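Local atomic coordinates of ESXA (Geobacillus thermodenitrificans, PDB entry 3ZBH), a protein that is of unknown function but belongs to the WXG100 (ESAT-6) family and is probably exported by a type VII secretion system. Residues N22-D36 with Y58-L72. Residues are numbered along the deposited sequence; the frame is centred on the assembly and turned at random.
Sequences NVESSNVTELIARLD and YQELRPSFEKMAVLL. With ACT (acetate ion), chain L.
Asp36 and Arg62 meet side-on: NE of Arg62 reaches OD1 of Asp36 at 3.0 Å and its NH2 reaches OD2 at 2.9 Å, with N-H...O angles of 157° and 158°. Both acceptors lie close to the guanidinium plane and use their syn lone pairs, the signature of a bidentate salt bridge. Asp36 OD1 takes a second bond from Tyr58 OH (2.7 Å), which arrives from above the carboxylate plane, so three bonds fix the rotation of the Asp36 carboxylate. Arg62 NH2 also donates to OXT of an acetate ion, probably from the crystallisation liquor, at 3.1 Å, while Glu66 OE2 lies well out of the guanidinium plane and makes only a long, charge-to-charge contact with Arg62 NH1. A methionine in place of Arg62 would probably leave the Asp36 carboxylate held by Tyr58 alone among these partners and dissolve the charged network. Helices 11-45 and 48-95 form the antiparallel hairpin of WXG100 proteins; the axes of segments 22-36 and 58-72 cross at -160° and approach to 8.4 Å. Two side chains, Ile32 and Val28, pack as knobs into holes. Ile32 fits among Tyr58, Arg62, Phe65 and Glu66: with CG2 anti to the backbone N, that methyl lies over one guanidinium face, 3.4 Å from Arg62 NE, while CD1 touches Phe65 CB. Val28 fills the next hole, lined by Phe65, Met68, Ala69 and Leu72, its CG1 3.9 Å from Ala69 CB. The Phe65 ring stacks in turn on Phe65 of the second subunit.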
loop_
_atom_site.group_PDB
_atom_site.type_symbol
_atom_site.label_atom_id
_atom_site.label_comp_id
_atom_site.label_asym_id
_atom_site.label_seq_id
_atom_site.Cartn_x
_atom_site.Cartn_y
_atom_site.Cartn_z
ATOM N N ASN B 22 -4.761 -8.410 8.869
ATOM C CA ASN B 22 -5.397 -9.102 7.721
ATOM C C ASN B 22 -6.102 -8.145 6.780
ATOM O O ASN B 22 -6.041 -8.308 5.565
ATOM C CB ASN B 22 -6.357 -10.192 8.173
ATOM C CG ASN B 22 -5.657 -11.316 8.898
ATOM O OD1 ASN B 22 -6.198 -11.849 9.858
ATOM N ND2 ASN B 22 -4.455 -11.674 8.463
ATOM N N VAL B 23 -6.749 -7.127 7.334
ATOM C CA VAL B 23 -7.303 -6.069 6.499
ATOM C C VAL B 23 -6.214 -5.386 5.656
ATOM O O VAL B 23 -6.376 -5.179 4.433
ATOM C CB VAL B 23 -8.073 -5.015 7.362
ATOM C CG1 VAL B 23 -8.347 -3.747 6.560
ATOM C CG2 VAL B 23 -9.350 -5.623 7.930
ATOM N N GLU B 24 -5.108 -5.006 6.280
ATOM C CA GLU B 24 -4.083 -4.294 5.523
ATOM C C GLU B 24 -3.417 -5.204 4.487
ATOM O O GLU B 24 -3.041 -4.736 3.417
ATOM C CB GLU B 24 -3.064 -3.571 6.435
ATOM C CG GLU B 24 -3.645 -2.481 7.353
ATOM C CD GLU B 24 -4.513 -1.415 6.650
ATOM O OE1 GLU B 24 -4.508 -1.279 5.402
ATOM O OE2 GLU B 24 -5.235 -0.691 7.359
ATOM N N SER B 25 -3.325 -6.511 4.759
ATOM C CA SER B 25 -2.827 -7.415 3.742
ATOM C C SER B 25 -3.743 -7.349 2.487
ATOM O O SER B 25 -3.234 -7.250 1.370
ATOM C CB SER B 25 -2.751 -8.857 4.235
ATOM O OG SER B 25 -2.361 -9.687 3.147
ATOM N N SER B 26 -5.059 -7.401 2.691
ATOM C CA SER B 26 -6.033 -7.288 1.574
ATOM C C SER B 26 -5.905 -5.996 0.809
ATOM O O SER B 26 -5.930 -5.997 -0.427
ATOM C CB SER B 26 -7.481 -7.397 2.079
ATOM O OG SER B 26 -7.625 -8.594 2.813
ATOM N N ASN B 27 -5.800 -4.877 1.539
ATOM C CA ASN B 27 -5.538 -3.602 0.907
ATOM C C ASN B 27 -4.294 -3.565 0.022
ATOM O O ASN B 27 -4.323 -2.911 -1.022
ATOM C CB ASN B 27 -5.479 -2.463 1.935
ATOM C CG ASN B 27 -6.802 -2.260 2.660
ATOM O OD1 ASN B 27 -7.856 -2.571 2.133
ATOM N ND2 ASN B 27 -6.737 -1.760 3.877
ATOM N N VAL B 28 -3.211 -4.246 0.431
ATOM C CA VAL B 28 -1.991 -4.347 -0.386
ATOM C C VAL B 28 -2.232 -5.093 -1.709
ATOM O O VAL B 28 -1.855 -4.583 -2.772
ATOM C CB VAL B 28 -0.771 -4.976 0.386
ATOM C CG1 VAL B 28 0.411 -5.298 -0.548
ATOM C CG2 VAL B 28 -0.319 -4.027 1.470
ATOM N N THR B 29 -2.851 -6.285 -1.666
ATOM C CA THR B 29 -3.043 -7.025 -2.915
ATOM C C THR B 29 -4.090 -6.365 -3.827
ATOM O O THR B 29 -3.903 -6.330 -5.056
ATOM C CB THR B 29 -3.353 -8.532 -2.711
ATOM O OG1 THR B 29 -4.435 -8.668 -1.804
ATOM C CG2 THR B 29 -2.094 -9.273 -2.167
ATOM N N GLU B 30 -5.127 -5.778 -3.234
ATOM C CA GLU B 30 -6.100 -5.000 -4.011
ATOM C C GLU B 30 -5.419 -3.833 -4.722
ATOM O O GLU B 30 -5.669 -3.576 -5.907
ATOM C CB GLU B 30 -7.281 -4.574 -3.142
ATOM C CG GLU B 30 -8.110 -5.794 -2.734
ATOM C CD GLU B 30 -9.101 -5.487 -1.653
ATOM O OE1 GLU B 30 -9.319 -4.294 -1.385
ATOM O OE2 GLU B 30 -9.673 -6.432 -1.081
ATOM N N LEU B 31 -4.548 -3.135 -4.001
ATOM C CA LEU B 31 -3.799 -2.032 -4.593
ATOM C C LEU B 31 -2.896 -2.500 -5.731
ATOM O O LEU B 31 -2.870 -1.906 -6.801
ATOM C CB LEU B 31 -2.975 -1.326 -3.501
ATOM C CG LEU B 31 -1.916 -0.306 -3.895
ATOM C CD1 LEU B 31 -2.535 0.989 -4.426
ATOM C CD2 LEU B 31 -1.092 -0.031 -2.636
ATOM N N ILE B 32 -2.162 -3.570 -5.523
ATOM C CA ILE B 32 -1.327 -4.090 -6.591
ATOM C C ILE B 32 -2.132 -4.442 -7.853
ATOM O O ILE B 32 -1.755 -4.078 -8.958
ATOM C CB ILE B 32 -0.464 -5.269 -6.122
ATOM C CG1 ILE B 32 0.591 -4.775 -5.113
ATOM C CG2 ILE B 32 0.239 -5.918 -7.316
ATOM C CD1 ILE B 32 1.419 -3.573 -5.601
ATOM N N ALA B 33 -3.264 -5.107 -7.663
ATOM C CA ALA B 33 -4.165 -5.421 -8.761
ATOM C C ALA B 33 -4.608 -4.158 -9.500
ATOM O O ALA B 33 -4.588 -4.127 -10.726
ATOM C CB ALA B 33 -5.365 -6.193 -8.233
ATOM N N ARG B 34 -4.993 -3.115 -8.771
ATOM C CA ARG B 34 -5.373 -1.846 -9.410
ATOM C C ARG B 34 -4.218 -1.162 -10.155
ATOM O O ARG B 34 -4.389 -0.692 -11.300
ATOM C CB ARG B 34 -6.009 -0.866 -8.418
ATOM C CG ARG B 34 -7.310 -1.333 -7.782
ATOM C CD ARG B 34 -7.970 -0.183 -7.024
ATOM N NE ARG B 34 -7.132 0.406 -5.965
ATOM C CZ ARG B 34 -7.044 -0.044 -4.711
ATOM N NH1 ARG B 34 -7.731 -1.111 -4.325
ATOM N NH2 ARG B 34 -6.274 0.593 -3.830
ATOM N N LEU B 35 -3.051 -1.106 -9.513
ATOM C CA LEU B 35 -1.848 -0.600 -10.182
ATOM C C LEU B 35 -1.420 -1.465 -11.379
ATOM O O LEU B 35 -0.894 -0.946 -12.345
ATOM C CB LEU B 35 -0.682 -0.490 -9.193
ATOM C CG LEU B 35 -0.905 0.470 -8.017
ATOM C CD1 LEU B 35 0.351 0.453 -7.142
ATOM C CD2 LEU B 35 -1.181 1.880 -8.531
ATOM N N ASP B 36 -1.643 -2.776 -11.326
ATOM C CA ASP B 36 -1.321 -3.606 -12.484
ATOM C C ASP B 36 -2.136 -3.177 -13.715
ATOM O O ASP B 36 -1.597 -3.041 -14.834
ATOM C CB ASP B 36 -1.575 -5.098 -12.209
ATOM C CG ASP B 36 -0.501 -5.744 -11.361
ATOM O OD1 ASP B 36 0.607 -5.160 -11.155
ATOM O OD2 ASP B 36 -0.786 -6.861 -10.886
ATOM N N TYR B 58 8.130 0.396 -11.455
ATOM C CA TYR B 58 6.975 -0.300 -10.895
ATOM C C TYR B 58 7.261 -1.785 -10.646
ATOM O O TYR B 58 7.107 -2.290 -9.509
ATOM C CB TYR B 58 5.745 -0.132 -11.801
ATOM C CG TYR B 58 4.584 -0.938 -11.283
ATOM C CD1 TYR B 58 3.993 -0.596 -10.079
ATOM C CD2 TYR B 58 4.113 -2.074 -11.967
ATOM C CE1 TYR B 58 2.942 -1.323 -9.553
ATOM C CE2 TYR B 58 3.030 -2.803 -11.462
ATOM C CZ TYR B 58 2.463 -2.425 -10.248
ATOM O OH TYR B 58 1.430 -3.119 -9.678
ATOM N N GLN B 59 7.685 -2.490 -11.692
ATOM C CA GLN B 59 8.011 -3.915 -11.566
ATOM C C GLN B 59 9.173 -4.217 -10.602
ATOM O O GLN B 59 9.249 -5.315 -10.041
ATOM C CB GLN B 59 8.262 -4.561 -12.933
ATOM C CG GLN B 59 7.030 -4.610 -13.850
ATOM C CD GLN B 59 5.935 -5.552 -13.369
ATOM O OE1 GLN B 59 4.741 -5.261 -13.517
ATOM N NE2 GLN B 59 6.327 -6.681 -12.794
ATOM N N GLU B 60 10.073 -3.258 -10.412
ATOM C CA GLU B 60 11.120 -3.405 -9.395
ATOM C C GLU B 60 10.545 -3.397 -7.966
ATOM O O GLU B 60 11.072 -4.056 -7.066
ATOM C CB GLU B 60 12.174 -2.297 -9.561
ATOM C CG GLU B 60 13.525 -2.597 -8.926
ATOM C CD GLU B 60 13.701 -1.961 -7.554
ATOM O OE1 GLU B 60 13.569 -0.720 -7.445
ATOM O OE2 GLU B 60 13.983 -2.703 -6.581
ATOM N N LEU B 61 9.466 -2.653 -7.760
ATOM C CA LEU B 61 8.921 -2.468 -6.427
ATOM C C LEU B 61 7.823 -3.464 -6.090
ATOM O O LEU B 61 7.578 -3.768 -4.921
ATOM C CB LEU B 61 8.363 -1.054 -6.284
ATOM C CG LEU B 61 9.389 0.073 -6.378
ATOM C CD1 LEU B 61 8.661 1.407 -6.415
ATOM C CD2 LEU B 61 10.367 0.010 -5.213
ATOM N N ARG B 62 7.147 -3.947 -7.115
ATOM C CA ARG B 62 6.003 -4.828 -6.935
ATOM C C ARG B 62 6.310 -6.044 -6.036
ATOM O O ARG B 62 5.499 -6.379 -5.189
ATOM C CB ARG B 62 5.468 -5.267 -8.293
ATOM C CG ARG B 62 4.037 -5.817 -8.261
ATOM C CD ARG B 62 3.722 -6.412 -9.640
ATOM N NE ARG B 62 2.399 -7.013 -9.689
ATOM C CZ ARG B 62 2.134 -8.282 -9.384
ATOM N NH1 ARG B 62 3.104 -9.115 -8.981
ATOM N NH2 ARG B 62 0.887 -8.720 -9.470
ATOM N N PRO B 63 7.478 -6.709 -6.216
ATOM C CA PRO B 63 7.649 -7.909 -5.404
ATOM C C PRO B 63 7.711 -7.607 -3.892
ATOM O O PRO B 63 7.388 -8.485 -3.085
ATOM C CB PRO B 63 8.991 -8.488 -5.865
ATOM C CG PRO B 63 9.281 -7.860 -7.186
ATOM C CD PRO B 63 8.516 -6.573 -7.262
ATOM N N SER B 64 8.106 -6.389 -3.528
ATOM C CA SER B 64 8.209 -6.034 -2.123
ATOM C C SER B 64 6.816 -5.813 -1.542
ATOM O O SER B 64 6.603 -5.995 -0.353
ATOM C CB SER B 64 9.062 -4.782 -1.963
ATOM O OG SER B 64 10.416 -5.098 -2.252
ATOM N N PHE B 65 5.867 -5.397 -2.385
ATOM C CA PHE B 65 4.478 -5.336 -1.961
ATOM C C PHE B 65 3.918 -6.734 -1.706
ATOM O O PHE B 65 3.162 -6.918 -0.763
ATOM C CB PHE B 65 3.601 -4.536 -2.968
ATOM C CG PHE B 65 3.740 -3.035 -2.826
ATOM C CD1 PHE B 65 4.954 -2.402 -3.050
ATOM C CD2 PHE B 65 2.654 -2.257 -2.430
ATOM C CE1 PHE B 65 5.090 -1.026 -2.886
ATOM C CE2 PHE B 65 2.783 -0.885 -2.274
ATOM C CZ PHE B 65 4.003 -0.264 -2.491
ATOM N N GLU B 66 4.279 -7.716 -2.530
ATOM C CA GLU B 66 3.790 -9.084 -2.283
ATOM C C GLU B 66 4.415 -9.607 -0.997
ATOM O O GLU B 66 3.780 -10.307 -0.245
ATOM C CB GLU B 66 4.111 -10.024 -3.453
ATOM C CG GLU B 66 3.423 -9.621 -4.776
ATOM C CD GLU B 66 1.902 -9.469 -4.664
ATOM O OE1 GLU B 66 1.252 -10.104 -3.796
ATOM O OE2 GLU B 66 1.321 -8.683 -5.453
ATOM N N LYS B 67 5.670 -9.241 -0.739
ATOM C CA LYS B 67 6.297 -9.643 0.522
ATOM C C LYS B 67 5.603 -9.007 1.718
ATOM O O LYS B 67 5.487 -9.609 2.772
ATOM C CB LYS B 67 7.787 -9.276 0.524
ATOM C CG LYS B 67 8.676 -10.208 -0.284
ATOM C CD LYS B 67 10.005 -9.529 -0.559
ATOM C CE LYS B 67 10.859 -10.227 -1.605
ATOM N NZ LYS B 67 11.492 -11.438 -1.015
ATOM N N MET B 68 5.170 -7.764 1.573
ATOM C CA MET B 68 4.453 -7.105 2.661
ATOM C C MET B 68 3.135 -7.835 2.918
ATOM O O MET B 68 2.740 -8.038 4.051
ATOM C CB MET B 68 4.199 -5.638 2.333
ATOM C CG MET B 68 3.510 -4.886 3.457
ATOM S SD MET B 68 4.621 -4.574 4.858
ATOM C CE MET B 68 5.463 -3.112 4.248
ATOM N N ALA B 69 2.428 -8.176 1.843
ATOM C CA ALA B 69 1.164 -8.875 2.012
ATOM C C ALA B 69 1.368 -10.221 2.744
ATOM O O ALA B 69 0.592 -10.563 3.643
ATOM C CB ALA B 69 0.465 -9.042 0.656
ATOM N N VAL B 70 2.418 -10.960 2.413
ATOM C CA VAL B 70 2.696 -12.210 3.131
ATOM C C VAL B 70 2.975 -11.903 4.607
ATOM O O VAL B 70 2.403 -12.522 5.517
ATOM C CB VAL B 70 3.906 -12.953 2.519
ATOM C CG1 VAL B 70 4.386 -14.072 3.428
ATOM C CG2 VAL B 70 3.560 -13.510 1.131
ATOM N N LEU B 71 3.864 -10.941 4.843
ATOM C CA LEU B 71 4.224 -10.574 6.242
ATOM C C LEU B 71 3.019 -10.219 7.091
ATOM O O LEU B 71 2.871 -10.728 8.197
ATOM C CB LEU B 71 5.168 -9.364 6.221
ATOM C CG LEU B 71 5.467 -8.689 7.568
ATOM C CD1 LEU B 71 6.226 -9.686 8.407
ATOM C CD2 LEU B 71 6.312 -7.446 7.283
ATOM N N LEU B 72 2.156 -9.332 6.576
ATOM C CA LEU B 72 1.014 -8.866 7.335
ATOM C C LEU B 72 0.066 -10.020 7.646
ATOM O O LEU B 72 -0.469 -10.093 8.720
ATOM C CB LEU B 72 0.252 -7.762 6.584
ATOM C CG LEU B 72 1.070 -6.480 6.257
ATOM C CD1 LEU B 72 0.293 -5.598 5.291
ATOM C CD2 LEU B 72 1.566 -5.694 7.478
HETATM C C ACT L . 1.631 -12.375 -8.388
HETATM O O ACT L . 1.788 -11.791 -7.301
HETATM O OXT ACT L . 1.043 -11.820 -9.346
HETATM C CH3 ACT L . 2.151 -13.774 -8.537
#